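Local coordinates for conserved lipoprotein, putative (Clostridium novyi, PDB 4L1N), which is of unknown function but is a putative clostridial lipoprotein of the DUF4652 family, which is grouped with the beta-propellers, at residues I123-F126 / N130-V133; I147-N152 / A158-N163. All coordinates share one frame; numbering follows the deposited sequence.

Contact 1 (I123-F126 / N130-V133); sequences IDWF and NLMV
W125 and L131 pack against each other near the turn of an antiparallel beta hairpin, whose strands 118-125 and 130-137 form one end of the large sheet. Methyl CD2 of L131 sits over the centre of one face of the indole, 3.9 Å from the centroid of the six-membered ring, in a CH-pi contact. With CG beside the backbone N in both residues (chi1 -68° and -72°), the two side chains lean together. CD1 of I123 extends the same apolar cluster toward L131, and CG2 of I123 lies alongside both methyls of V133; I96 of strand 95-100 and A79 of strand 77-82 add to this close-packed side. Across the sheet, selenomethionine M132 bends at chi3 to bring CE within 3.6 Å of D124 CB, while its CG meets the edge of the F126 ring. D124 is partly exposed, and its carboxylate leads away from the facing strand; OD1 accepts a hydrogen bond from W125 N at 2.8 Å. Backbone N and O of D124 pair with O and N of M132, and F126 N donates to N130 O at 3.0 Å. Backbone bonds thus set the register, apolar groups pack on both faces, and D124 remains the looser residue.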
ATOM      1  N   ILE A 123       0.711  -1.638  -3.289  1.00 49.62           N
ATOM      2  CA  ILE A 123       2.051  -1.420  -2.781  1.00 49.79           C
ATOM      3  C   ILE A 123       3.060  -1.536  -3.924  1.00 55.62           C
ATOM      4  O   ILE A 123       2.887  -2.337  -4.847  1.00 55.73           O
ATOM      5  CB  ILE A 123       2.438  -2.349  -1.573  1.00 54.35           C
ATOM      6  CG1 ILE A 123       2.663  -3.828  -1.983  1.00 55.60           C
ATOM      7  CG2 ILE A 123       1.483  -2.207  -0.369  1.00 54.85           C
ATOM      8  CD1 ILE A 123       3.580  -4.561  -1.151  1.00 54.45           C
ATOM      9  N   ASP A 124       4.110  -0.716  -3.848  1.00 53.77           N
ATOM     10  CA  ASP A 124       5.273  -0.720  -4.730  1.00 55.37           C
ATOM     11  C   ASP A 124       6.430  -0.079  -4.000  1.00 60.50           C
ATOM     12  O   ASP A 124       6.217   0.556  -2.967  1.00 61.31           O
ATOM     13  CB  ASP A 124       5.018  -0.059  -6.074  1.00 56.81           C
ATOM     14  CG  ASP A 124       5.771  -0.712  -7.218  1.00 66.91           C
ATOM     15  OD1 ASP A 124       6.793  -1.411  -6.946  1.00 63.00           O
ATOM     16  OD2 ASP A 124       5.345  -0.522  -8.394  1.00 76.56           O
ATOM     17  N   TRP A 125       7.656  -0.276  -4.489  1.00 56.13           N
ATOM     18  CA  TRP A 125       8.832   0.212  -3.781  1.00 55.30           C
ATOM     19  C   TRP A 125       9.114   1.687  -4.034  1.00 57.95           C
ATOM     20  O   TRP A 125       8.978   2.160  -5.160  1.00 59.24           O
ATOM     21  CB  TRP A 125      10.045  -0.649  -4.127  1.00 55.61           C
ATOM     22  CG  TRP A 125       9.922  -2.039  -3.578  1.00 57.12           C
ATOM     23  CD1 TRP A 125       9.435  -3.139  -4.224  1.00 60.38           C
ATOM     24  CD2 TRP A 125      10.283  -2.476  -2.256  1.00 57.67           C
ATOM     25  NE1 TRP A 125       9.521  -4.247  -3.404  1.00 60.78           N
ATOM     26  CE2 TRP A 125      10.030  -3.865  -2.188  1.00 62.32           C
ATOM     27  CE3 TRP A 125      10.824  -1.831  -1.126  1.00 58.89           C
ATOM     28  CZ2 TRP A 125      10.265  -4.613  -1.024  1.00 62.68           C
ATOM     29  CZ3 TRP A 125      11.073  -2.580   0.019  1.00 61.15           C
ATOM     30  CH2 TRP A 125      10.768  -3.944   0.073  1.00 62.48           C
ATOM     31  N   PHE A 126       9.493   2.413  -2.964  1.00 52.41           N
ATOM     32  CA  PHE A 126       9.860   3.833  -2.995  1.00 50.79           C
ATOM     33  C   PHE A 126      11.381   3.940  -3.102  1.00 58.91           C
ATOM     34  O   PHE A 126      11.895   4.749  -3.875  1.00 61.18           O
ATOM     35  CB  PHE A 126       9.326   4.574  -1.753  1.00 50.47           C
ATOM     36  CG  PHE A 126       9.675   6.039  -1.699  1.00 51.32           C
ATOM     37  CD1 PHE A 126      10.846   6.469  -1.087  1.00 56.00           C
ATOM     38  CD2 PHE A 126       8.839   6.989  -2.268  1.00 52.35           C
ATOM     39  CE1 PHE A 126      11.186   7.820  -1.067  1.00 57.29           C
ATOM     40  CE2 PHE A 126       9.177   8.345  -2.246  1.00 55.50           C
ATOM     41  CZ  PHE A 126      10.344   8.751  -1.638  1.00 55.41           C
ATOM     42  N   ASN A 130      11.816   1.554   1.962  1.00 61.07           N
ATOM     43  CA  ASN A 130      10.429   1.998   2.094  1.00 57.59           C
ATOM     44  C   ASN A 130       9.565   1.561   0.931  1.00 58.84           C
ATOM     45  O   ASN A 130      10.052   1.391  -0.187  1.00 58.78           O
ATOM     46  CB  ASN A 130      10.355   3.528   2.211  1.00 54.74           C
ATOM     47  CG  ASN A 130      11.223   4.121   3.285  1.00 62.94           C
ATOM     48  OD1 ASN A 130      10.820   4.279   4.431  1.00 54.76           O
ATOM     49  ND2 ASN A 130      12.433   4.483   2.927  1.00 56.24           N
ATOM     50  N   LEU A 131       8.258   1.453   1.196  1.00 53.41           N
ATOM     51  CA  LEU A 131       7.221   1.145   0.218  1.00 51.55           C
ATOM     52  C   LEU A 131       6.320   2.351  -0.025  1.00 55.12           C
ATOM     53  O   LEU A 131       6.229   3.255   0.816  1.00 55.82           O
ATOM     54  CB  LEU A 131       6.323  -0.011   0.704  1.00 50.93           C
ATOM     55  CG  LEU A 131       6.861  -1.429   0.742  1.00 56.16           C
ATOM     56  CD1 LEU A 131       6.014  -2.268   1.640  1.00 54.74           C
ATOM     57  CD2 LEU A 131       6.891  -2.050  -0.641  1.00 59.78           C
HETATM   58  N   MSE A 132       5.630   2.333  -1.171  1.00 48.20           N
HETATM   59  CA  MSE A 132       4.540   3.210  -1.519  1.00 44.21           C
HETATM   60  C   MSE A 132       3.319   2.408  -1.224  1.00 50.89           C
HETATM   61  O   MSE A 132       3.167   1.320  -1.786  1.00 51.53           O
HETATM   62  CB  MSE A 132       4.589   3.634  -2.981  1.00 44.38           C
HETATM   63  CG  MSE A 132       5.598   4.741  -3.245  1.00 49.19           C
HETATM   64 SE   MSE A 132       5.583   5.276  -5.076  0.75 52.26          SE
HETATM   65  CE  MSE A 132       5.620   3.519  -5.971  1.00 49.84           C
ATOM     66  N   VAL A 133       2.503   2.854  -0.267  1.00 47.48           N
ATOM     67  CA  VAL A 133       1.317   2.085   0.112  1.00 46.19           C
ATOM     68  C   VAL A 133       0.049   2.935  -0.076  1.00 49.50           C
ATOM     69  O   VAL A 133      -0.028   4.072   0.408  1.00 48.40           O
ATOM     70  CB  VAL A 133       1.414   1.521   1.570  1.00 49.30           C
ATOM     71  CG1 VAL A 133       0.220   0.630   1.908  1.00 48.81           C
ATOM     72  CG2 VAL A 133       2.715   0.767   1.797  1.00 50.19           C
TER

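Contact 2 (I147-N152 / A158-N163); sequences ILYKVN and ATELYN
The ring of Y149 runs alongside E160, pointing the same way, with its plane 77° from that of the carboxylate; CE1 touches E160 CG at 3.8 Å. The pair belongs to an antiparallel beta hairpin interrupted by a classic bulge, in which L161 and Y162 together face L148. T159 O and A158 CB approach the Y149 ring obliquely, and M51 of strand 49-56, on the far side of strand 157-160, also touches this tyrosine. The amide of N163 lies beside I147, whose CG2 reaches N163 CB at 3.6 Å.

At the bulge, the backbone N atoms of L161 and Y162 both donate to L148 O, at 2.8 Å and 3.2 Å, approaching from the same face of the carbonyl plane. L148 N returns a bond to Y162 O, while beyond the bulge K150 and T159 exchange two bonds in a regular hydrogen-bonded pair. The extra residue shifts the register by one, and the chain turns a corner at L161.

L148 and L161 cross obliquely on the side where V183 and I181 of strand 180-188 approach, so the bulged end of this hairpin packs against the three-stranded sheet. With CG anti to the backbone N (chi1 -174°), L148 directs its branch toward L161 CB. At the far end V151 CG2 meets A158 CB.

Polar groups bridge the more exposed side. N163 ND2 donates to E160 OE2 from above the carboxylate plane, and its OD1 accepts from K165 N. The same OE2 accepts from a water at 2.6 Å, and that water lies 2.7 Å from Y149 OH.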
ATOM      1  N   ILE A 147      -5.461   7.043   0.122  1.00 43.14           N
ATOM      2  CA  ILE A 147      -4.307   7.915   0.363  1.00 41.18           C
ATOM      3  C   ILE A 147      -3.036   7.126   0.114  1.00 42.79           C
ATOM      4  O   ILE A 147      -2.960   5.954   0.502  1.00 42.69           O
ATOM      5  CB  ILE A 147      -4.366   8.528   1.794  1.00 44.50           C
ATOM      6  CG1 ILE A 147      -5.712   9.259   2.032  1.00 44.40           C
ATOM      7  CG2 ILE A 147      -3.201   9.471   2.042  1.00 45.92           C
ATOM      8  CD1 ILE A 147      -6.164   9.386   3.465  1.00 46.27           C
ATOM      9  N   LEU A 148      -2.042   7.775  -0.533  1.00 37.28           N
ATOM     10  CA  LEU A 148      -0.710   7.223  -0.804  1.00 37.45           C
ATOM     11  C   LEU A 148       0.224   7.660   0.320  1.00 45.26           C
ATOM     12  O   LEU A 148       0.256   8.846   0.703  1.00 45.36           O
ATOM     13  CB  LEU A 148      -0.205   7.697  -2.187  1.00 37.00           C
ATOM     14  CG  LEU A 148       1.105   7.155  -2.759  1.00 41.24           C
ATOM     15  CD1 LEU A 148       0.955   5.742  -3.227  1.00 42.05           C
ATOM     16  CD2 LEU A 148       1.496   7.936  -4.001  1.00 39.22           C
ATOM     17  N   TYR A 149       0.940   6.669   0.894  1.00 42.69           N
ATOM     18  CA  TYR A 149       1.909   6.817   1.975  1.00 40.79           C
ATOM     19  C   TYR A 149       3.252   6.237   1.600  1.00 44.60           C
ATOM     20  O   TYR A 149       3.318   5.322   0.765  1.00 40.74           O
ATOM     21  CB  TYR A 149       1.417   6.077   3.230  1.00 41.60           C
ATOM     22  CG  TYR A 149       0.136   6.584   3.849  1.00 40.65           C
ATOM     23  CD1 TYR A 149       0.153   7.588   4.815  1.00 41.73           C
ATOM     24  CD2 TYR A 149      -1.093   6.040   3.496  1.00 40.65           C
ATOM     25  CE1 TYR A 149      -1.030   8.070   5.379  1.00 40.27           C
ATOM     26  CE2 TYR A 149      -2.280   6.498   4.065  1.00 41.47           C
ATOM     27  CZ  TYR A 149      -2.245   7.510   5.008  1.00 48.28           C
ATOM     28  OH  TYR A 149      -3.423   7.899   5.605  1.00 46.51           O
ATOM     29  N   LYS A 150       4.327   6.713   2.304  1.00 46.37           N
ATOM     30  CA  LYS A 150       5.707   6.194   2.278  1.00 47.62           C
ATOM     31  C   LYS A 150       5.851   5.410   3.548  1.00 55.53           C
ATOM     32  O   LYS A 150       5.783   6.011   4.621  1.00 58.76           O
ATOM     33  CB  LYS A 150       6.745   7.317   2.172  1.00 50.10           C
ATOM     34  CG  LYS A 150       8.193   6.820   2.074  1.00 55.28           C
ATOM     35  CD  LYS A 150       9.181   7.973   1.903  1.00 55.10           C
ATOM     36  CE  LYS A 150       9.924   8.334   3.155  1.00 61.67           C
ATOM     37  NZ  LYS A 150      11.396   8.298   2.940  1.00 78.62           N
ATOM     38  N   VAL A 151       5.955   4.075   3.465  1.00 51.74           N
ATOM     39  CA  VAL A 151       6.003   3.238   4.676  1.00 52.17           C
ATOM     40  C   VAL A 151       7.341   2.493   4.824  1.00 58.02           C
ATOM     41  O   VAL A 151       7.728   1.735   3.943  1.00 58.43           O
ATOM     42  CB  VAL A 151       4.808   2.247   4.676  1.00 54.66           C
ATOM     43  CG1 VAL A 151       4.821   1.350   5.915  1.00 54.97           C
ATOM     44  CG2 VAL A 151       3.473   2.993   4.544  1.00 52.55           C
ATOM     45  N   ASN A 152       8.021   2.697   5.964  1.00 56.33           N
ATOM     46  CA  ASN A 152       9.282   2.041   6.319  1.00 57.43           C
ATOM     47  C   ASN A 152       9.014   0.564   6.609  1.00 61.20           C
ATOM     48  O   ASN A 152       8.240   0.241   7.514  1.00 59.44           O
ATOM     49  CB  ASN A 152       9.909   2.735   7.513  1.00 58.25           C
ATOM     50  CG  ASN A 152      11.355   2.374   7.778  1.00 79.15           C
ATOM     51  OD1 ASN A 152      11.743   1.203   7.908  1.00 71.92           O
ATOM     52  ND2 ASN A 152      12.174   3.393   7.932  1.00 70.08           N
ATOM     53  N   ALA A 158       4.972   5.727   8.805  1.00 54.56           N
ATOM     54  CA  ALA A 158       4.400   6.149   7.528  1.00 51.53           C
ATOM     55  C   ALA A 158       4.247   7.658   7.422  1.00 55.68           C
ATOM     56  O   ALA A 158       3.858   8.285   8.409  1.00 57.77           O
ATOM     57  CB  ALA A 158       3.041   5.485   7.341  1.00 50.78           C
ATOM     58  N   THR A 159       4.557   8.244   6.224  1.00 49.00           N
ATOM     59  CA  THR A 159       4.413   9.678   5.905  1.00 47.65           C
ATOM     60  C   THR A 159       3.574   9.771   4.613  1.00 51.54           C
ATOM     61  O   THR A 159       3.792   8.958   3.716  1.00 52.32           O
ATOM     62  CB  THR A 159       5.774  10.442   5.784  1.00 54.99           C
ATOM     63  OG1 THR A 159       6.350  10.254   4.496  1.00 59.64           O
ATOM     64  CG2 THR A 159       6.801  10.038   6.803  1.00 57.53           C
ATOM     65  N   GLU A 160       2.630  10.740   4.512  1.00 45.66           N
ATOM     66  CA  GLU A 160       1.796  10.900   3.323  1.00 43.65           C
ATOM     67  C   GLU A 160       2.608  11.316   2.129  1.00 49.60           C
ATOM     68  O   GLU A 160       3.512  12.144   2.265  1.00 52.62           O
ATOM     69  CB  GLU A 160       0.698  11.956   3.526  1.00 44.50           C
ATOM     70  CG  GLU A 160      -0.369  11.676   4.571  1.00 55.35           C
ATOM     71  CD  GLU A 160      -1.440  12.754   4.659  1.00 72.99           C
ATOM     72  OE1 GLU A 160      -1.343  13.764   3.924  1.00 65.67           O
ATOM     73  OE2 GLU A 160      -2.360  12.608   5.497  1.00 63.53           O
ATOM     74  N   LEU A 161       2.282  10.778   0.953  1.00 43.77           N
ATOM     75  CA  LEU A 161       2.934  11.194  -0.288  1.00 42.57           C
ATOM     76  C   LEU A 161       1.930  11.959  -1.115  1.00 47.57           C
ATOM     77  O   LEU A 161       2.288  12.902  -1.831  1.00 49.11           O
ATOM     78  CB  LEU A 161       3.453   9.995  -1.095  1.00 41.89           C
ATOM     79  CG  LEU A 161       4.744   9.371  -0.684  1.00 47.41           C
ATOM     80  CD1 LEU A 161       4.968   8.089  -1.468  1.00 48.11           C
ATOM     81  CD2 LEU A 161       5.883  10.319  -0.905  1.00 49.37           C
ATOM     82  N   TYR A 162       0.666  11.499  -1.062  1.00 41.76           N
ATOM     83  CA  TYR A 162      -0.420  12.083  -1.817  1.00 40.08           C
ATOM     84  C   TYR A 162      -1.761  11.814  -1.140  1.00 42.72           C
ATOM     85  O   TYR A 162      -2.258  10.701  -1.173  1.00 42.55           O
ATOM     86  CB  TYR A 162      -0.439  11.562  -3.280  1.00 39.77           C
ATOM     87  CG  TYR A 162      -1.135  12.521  -4.212  1.00 40.33           C
ATOM     88  CD1 TYR A 162      -2.513  12.690  -4.167  1.00 42.23           C
ATOM     89  CD2 TYR A 162      -0.410  13.336  -5.071  1.00 41.12           C
ATOM     90  CE1 TYR A 162      -3.159  13.605  -4.991  1.00 40.17           C
ATOM     91  CE2 TYR A 162      -1.045  14.280  -5.878  1.00 41.04           C
ATOM     92  CZ  TYR A 162      -2.421  14.417  -5.821  1.00 41.78           C
ATOM     93  OH  TYR A 162      -3.088  15.312  -6.616  1.00 43.60           O
ATOM     94  N   ASN A 163      -2.336  12.843  -0.545  1.00 38.97           N
ATOM     95  CA  ASN A 163      -3.661  12.830   0.041  1.00 39.34           C
ATOM     96  C   ASN A 163      -4.449  13.921  -0.657  1.00 46.64           C
ATOM     97  O   ASN A 163      -4.069  15.090  -0.538  1.00 49.09           O
ATOM     98  CB  ASN A 163      -3.595  13.058   1.548  1.00 39.55           C
ATOM     99  CG  ASN A 163      -4.932  13.153   2.238  1.00 53.43           C
ATOM    100  OD1 ASN A 163      -6.001  13.160   1.616  1.00 44.26           O
ATOM    101  ND2 ASN A 163      -4.903  13.221   3.551  1.00 46.80           N
TER
HETATM  102  O   HOH W   1      -3.247  10.413   6.481  1.00 50.81           O

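Contacts 1 and 2 follow one another along the chain as successive antiparallel hairpins, their centres about 9 Å apart. The strands of both belong to the nine-stranded sheet, in which strands 118-125, 130-137, 147-152 and 157-160 lie in order. The inner strands of the two hairpins, 130-137 and 147-152, are neighbours: L131 O with V151 N and V133 N with Y149 O are probable hydrogen bonds joining them. Side chains extend the junction, with F126 CE1 packed 3.6 Å from K150 CD. The result is a continuous meander, from the outermost strand 118-125 to strand 157-160, an up-and-down order of the kind found in the blades of beta-propellers, the clan to which the family is assigned.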